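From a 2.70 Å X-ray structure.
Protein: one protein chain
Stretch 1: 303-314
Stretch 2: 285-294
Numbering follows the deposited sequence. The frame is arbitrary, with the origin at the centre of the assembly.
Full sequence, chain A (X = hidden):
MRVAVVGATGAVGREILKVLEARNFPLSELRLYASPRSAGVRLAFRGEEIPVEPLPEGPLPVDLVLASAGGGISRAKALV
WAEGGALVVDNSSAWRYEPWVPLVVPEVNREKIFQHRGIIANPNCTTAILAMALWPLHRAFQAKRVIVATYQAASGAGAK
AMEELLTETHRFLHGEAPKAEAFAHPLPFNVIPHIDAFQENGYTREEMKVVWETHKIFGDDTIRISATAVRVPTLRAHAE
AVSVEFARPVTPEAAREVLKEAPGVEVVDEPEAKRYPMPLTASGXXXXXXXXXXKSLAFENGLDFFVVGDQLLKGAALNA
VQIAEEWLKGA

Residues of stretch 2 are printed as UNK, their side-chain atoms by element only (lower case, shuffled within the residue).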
# COMPACT_ATOMS: atom_id res chain seq x y z
N LEU A 303 -9.73 11.06 -11.08
CA LEU A 303 -9.81 11.26 -9.64
C LEU A 303 -8.98 10.24 -8.90
O LEU A 303 -8.95 9.07 -9.28
CB LEU A 303 -11.25 11.10 -9.18
CG LEU A 303 -12.23 12.25 -9.12
CD1 LEU A 303 -13.54 11.68 -8.67
CD2 LEU A 303 -11.76 13.31 -8.13
N ASP A 304 -8.34 10.68 -7.83
CA ASP A 304 -7.55 9.79 -6.99
C ASP A 304 -8.15 9.79 -5.58
O ASP A 304 -8.04 10.78 -4.86
CB ASP A 304 -6.10 10.26 -6.91
CG ASP A 304 -5.37 10.10 -8.23
OD1 ASP A 304 -5.72 10.83 -9.17
OD2 ASP A 304 -4.43 9.26 -8.32
N PHE A 305 -8.81 8.71 -5.18
CA PHE A 305 -9.35 8.64 -3.83
C PHE A 305 -8.74 7.46 -3.10
O PHE A 305 -8.06 6.65 -3.70
CB PHE A 305 -10.88 8.55 -3.81
CG PHE A 305 -11.47 7.72 -4.91
CD1 PHE A 305 -11.58 8.23 -6.21
CD2 PHE A 305 -11.98 6.44 -4.65
CE1 PHE A 305 -12.17 7.49 -7.23
CE2 PHE A 305 -12.58 5.70 -5.66
CZ PHE A 305 -12.68 6.23 -6.96
N PHE A 306 -8.98 7.41 -1.79
CA PHE A 306 -8.48 6.35 -0.91
C PHE A 306 -9.72 5.79 -0.22
O PHE A 306 -10.65 6.51 0.06
CB PHE A 306 -7.51 6.92 0.13
CG PHE A 306 -6.68 5.89 0.84
CD1 PHE A 306 -5.70 5.18 0.16
CD2 PHE A 306 -6.90 5.61 2.18
CE1 PHE A 306 -4.94 4.20 0.80
CE2 PHE A 306 -6.14 4.63 2.85
CZ PHE A 306 -5.16 3.92 2.14
N VAL A 307 -9.72 4.50 0.07
CA VAL A 307 -10.90 3.92 0.69
C VAL A 307 -10.57 2.88 1.74
O VAL A 307 -9.61 2.13 1.61
CB VAL A 307 -11.81 3.26 -0.38
CG1 VAL A 307 -13.16 2.94 0.22
CG2 VAL A 307 -11.95 4.20 -1.60
N VAL A 308 -11.38 2.82 2.78
CA VAL A 308 -11.14 1.83 3.79
C VAL A 308 -12.48 1.24 4.21
O VAL A 308 -13.48 1.95 4.29
CB VAL A 308 -10.38 2.44 4.99
CG1 VAL A 308 -9.64 1.37 5.77
CG2 VAL A 308 -9.38 3.46 4.49
N GLY A 309 -12.50 -0.06 4.45
CA GLY A 309 -13.73 -0.71 4.88
C GLY A 309 -13.32 -1.89 5.71
O GLY A 309 -12.27 -2.47 5.45
N ASP A 310 -14.11 -2.23 6.72
CA ASP A 310 -13.76 -3.37 7.56
C ASP A 310 -13.88 -4.61 6.70
O ASP A 310 -14.90 -4.82 6.05
CB ASP A 310 -14.70 -3.48 8.76
CG ASP A 310 -14.33 -4.64 9.67
OD1 ASP A 310 -13.60 -4.43 10.67
OD2 ASP A 310 -14.76 -5.77 9.37
N GLN A 311 -12.82 -5.41 6.71
CA GLN A 311 -12.76 -6.63 5.89
C GLN A 311 -13.66 -7.79 6.36
O GLN A 311 -14.15 -8.56 5.54
CB GLN A 311 -11.30 -7.07 5.80
CG GLN A 311 -11.03 -8.18 4.82
CD GLN A 311 -11.30 -9.55 5.40
OE1 GLN A 311 -11.13 -9.77 6.61
NE2 GLN A 311 -11.70 -10.49 4.55
N LEU A 312 -13.90 -7.92 7.66
CA LEU A 312 -14.77 -8.99 8.13
C LEU A 312 -16.23 -8.57 8.07
O LEU A 312 -17.12 -9.39 8.22
CB LEU A 312 -14.42 -9.40 9.55
CG LEU A 312 -13.74 -10.77 9.59
CD1 LEU A 312 -13.48 -11.18 11.01
CD2 LEU A 312 -14.63 -11.81 8.91
N LEU A 313 -16.46 -7.29 7.85
CA LEU A 313 -17.82 -6.79 7.78
C LEU A 313 -18.30 -6.74 6.34
O LEU A 313 -19.49 -6.76 6.07
CB LEU A 313 -17.92 -5.41 8.45
CG LEU A 313 -17.95 -5.43 9.99
CD1 LEU A 313 -18.29 -4.06 10.51
CD2 LEU A 313 -18.99 -6.40 10.48
N LYS A 314 -17.35 -6.68 5.40
CA LYS A 314 -17.71 -6.69 3.99
C LYS A 314 -17.49 -8.14 3.56
O LYS A 314 -16.81 -8.50 2.59
CB LYS A 314 -16.86 -5.68 3.21
CG LYS A 314 -17.17 -4.22 3.66
CD LYS A 314 -18.68 -3.96 3.86
CE LYS A 314 -19.37 -3.70 2.53
NZ LYS A 314 -20.87 -3.73 2.55
N UNK A 285 -16.63 -0.24 12.11
CA UNK A 285 -17.82 0.41 11.58
C UNK A 285 -18.44 -0.36 10.42
O UNK A 285 -17.73 -1.07 9.72
c UNK A 285 -18.01 4.16 11.72
c UNK A 285 -17.48 2.84 12.24
c UNK A 285 -17.03 4.86 10.80
n UNK A 285 -16.10 5.74 11.59
c UNK A 285 -17.45 1.82 11.13
N UNK A 286 -19.75 -0.24 10.21
CA UNK A 286 -20.38 -0.96 9.09
C UNK A 286 -20.11 -0.16 7.83
O UNK A 286 -20.20 -0.68 6.72
c UNK A 286 -23.55 -2.26 12.43
c UNK A 286 -25.80 -1.71 12.93
n UNK A 286 -22.29 -2.79 12.54
c UNK A 286 -23.61 -1.58 11.19
c UNK A 286 -22.33 -1.70 10.57
c UNK A 286 -25.90 -1.02 11.70
c UNK A 286 -24.64 -2.33 13.31
c UNK A 286 -24.81 -0.95 10.83
c UNK A 286 -21.56 -2.45 11.42
c UNK A 286 -21.90 -1.12 9.26
N UNK A 287 -19.76 1.10 8.00
CA UNK A 287 -19.46 1.92 6.84
C UNK A 287 -18.07 1.73 6.30
O UNK A 287 -17.22 1.03 6.86
c UNK A 287 -21.08 3.82 7.05
o UNK A 287 -21.92 2.96 6.72
c UNK A 287 -19.65 3.40 7.14
o UNK A 287 -21.37 5.01 7.32
N UNK A 288 -17.85 2.40 5.19
CA UNK A 288 -16.58 2.40 4.52
C UNK A 288 -16.25 3.86 4.52
O UNK A 288 -17.13 4.69 4.27
c UNK A 288 -15.48 2.21 2.26
c UNK A 288 -16.72 1.89 3.06
c UNK A 288 -17.93 2.56 2.39
N UNK A 289 -15.02 4.21 4.83
CA UNK A 289 -14.66 5.61 4.79
C UNK A 289 -14.03 5.86 3.45
O UNK A 289 -13.46 4.95 2.86
c UNK A 289 -14.40 6.10 7.28
o UNK A 289 -12.26 5.72 8.24
o UNK A 289 -13.91 6.13 9.62
c UNK A 289 -13.46 5.98 8.46
c UNK A 289 -13.69 5.94 5.93
N UNK A 290 -14.17 7.08 2.94
CA UNK A 290 -13.58 7.46 1.65
C UNK A 290 -13.00 8.88 1.70
O UNK A 290 -13.68 9.84 2.06
c UNK A 290 -13.98 7.75 -0.83
c UNK A 290 -15.19 5.95 0.44
c UNK A 290 -14.63 7.36 0.51
N UNK A 291 -11.73 9.01 1.35
CA UNK A 291 -11.09 10.30 1.41
C UNK A 291 -10.07 10.51 0.32
O UNK A 291 -9.98 9.76 -0.65
N UNK A 292 -9.30 11.58 0.49
CA UNK A 292 -8.26 11.98 -0.44
C UNK A 292 -8.77 12.23 -1.85
O UNK A 292 -8.00 12.18 -2.82
n UNK A 292 -4.38 12.13 1.31
n UNK A 292 -2.26 11.81 0.47
c UNK A 292 -5.82 12.27 1.19
c UNK A 292 -3.56 12.03 0.27
c UNK A 292 -7.14 10.96 -0.43
n UNK A 292 -4.04 12.08 -0.96
c UNK A 292 -6.43 10.93 0.88
N UNK A 293 -10.06 12.52 -1.96
CA UNK A 293 -10.65 12.82 -3.26
C UNK A 293 -9.85 13.97 -3.84
O UNK A 293 -9.79 15.05 -3.25
c UNK A 293 -12.11 13.24 -3.09
c UNK A 293 -12.95 12.06 -2.58
c UNK A 293 -12.35 15.82 -2.67
c UNK A 293 -12.21 14.41 -2.08
N UNK A 294 -9.20 13.75 -4.98
CA UNK A 294 -8.43 14.81 -5.60
C UNK A 294 -8.45 14.72 -7.11
O UNK A 294 -8.49 13.63 -7.68
c UNK A 294 -4.02 11.43 -4.32
c UNK A 294 -6.99 14.81 -5.08
n UNK A 294 -5.18 11.02 -3.83
n UNK A 294 -3.84 12.70 -4.67
c UNK A 294 -4.85 13.75 -4.54
n UNK A 294 -3.01 10.57 -4.45
c UNK A 294 -6.15 13.57 -5.34

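Position 285 carries four carbons in a row ending in a nitrogen, the chain of a lysine. Lys285 directs its CB away from stretch 1, so its backbone makes the contact: Leu313 CD1 lies 3.1 Å from Lys285 O. The long side chain is left free to reach along its own stretch.

Position 286 has one carbon leading to fused five- and six-membered rings with eight carbons and one nitrogen, which only tryptophan supplies. Trp286 is exposed, yet Leu313 CD1 meets the edge of its ring, 3.8 Å from Trp286 CD1; a ring this broad can offer an apolar edge although its CB points away.

Position 287 shows two carbons, the second bearing two oxygens. The pattern could be read as aspartate alone, and Asp287, partly exposed, directs its CB away from stretch 1.

At position 288 one carbon carries two others: valine. Val288 CG2 lies tightly against Val307 CG1 at 3.2 Å, shorter than a relaxed contact, so the fit rests on the apolar face they share. Its compact branched side chain sits beside Gly309, whose CA lies 4.2 Å from Val288 CA.

Position 289 has three carbons, the third carrying two oxygens, hence glutamate. Glu289 lies on the face opposite Val288, beside Val308, and its OE1 forms a salt bridge with Lys285 NZ at 3.0 Å, joining the loop to the strand.

Position 290 again has one carbon carrying two. Val290 returns to the apolar face, its CG2 3.6 Å from Val307 CG1.

Position 291 has no side-chain atoms and is glycine. Gly291 pairs through its backbone alone: Phe306 N donates to Gly291 O at 2.8 Å, and Gly291 N to Phe306 O at 3.0 Å.

Position 292 has three carbons, a nitrogen, then a carbon with two more nitrogens: arginine. The CB of Arg292 approaches Phe306 CB at 4.1 Å, while its long chain carries the charged end away to hydrogen bonds elsewhere in the structure.

Position 293 holds four carbons, forked at the first with one arm two carbons long, thus isoleucine. Ile293 points away, but branching at CB lets its CG2 methyl come within 4.3 Å of Phe305 CB.

Position 294 repeats the arginine pattern. Arg294 extends its long side chain so that one guanidinium face lies over Asp304 CB, 3.3 Å from Arg294 NH1, and NH1 also donates to Arg292 O at 3.2 Å.

The contact is an antiparallel strand pair. Besides the Gly291 bonds, Val308 N donates to Glu289 O at 3.0 Å and Asp304 N to Arg294 O at 3.0 Å. Val288, Val290 and Val307 fill one face, while Asp304 and Arg294 share the other. At the strand's end, Asp310 OD2 accepts weak capping bonds from Leu312 N and Leu313 N, and Leu313 reaches back to the loop.

Stretch 2 (285-294) KWDVEVGRIR
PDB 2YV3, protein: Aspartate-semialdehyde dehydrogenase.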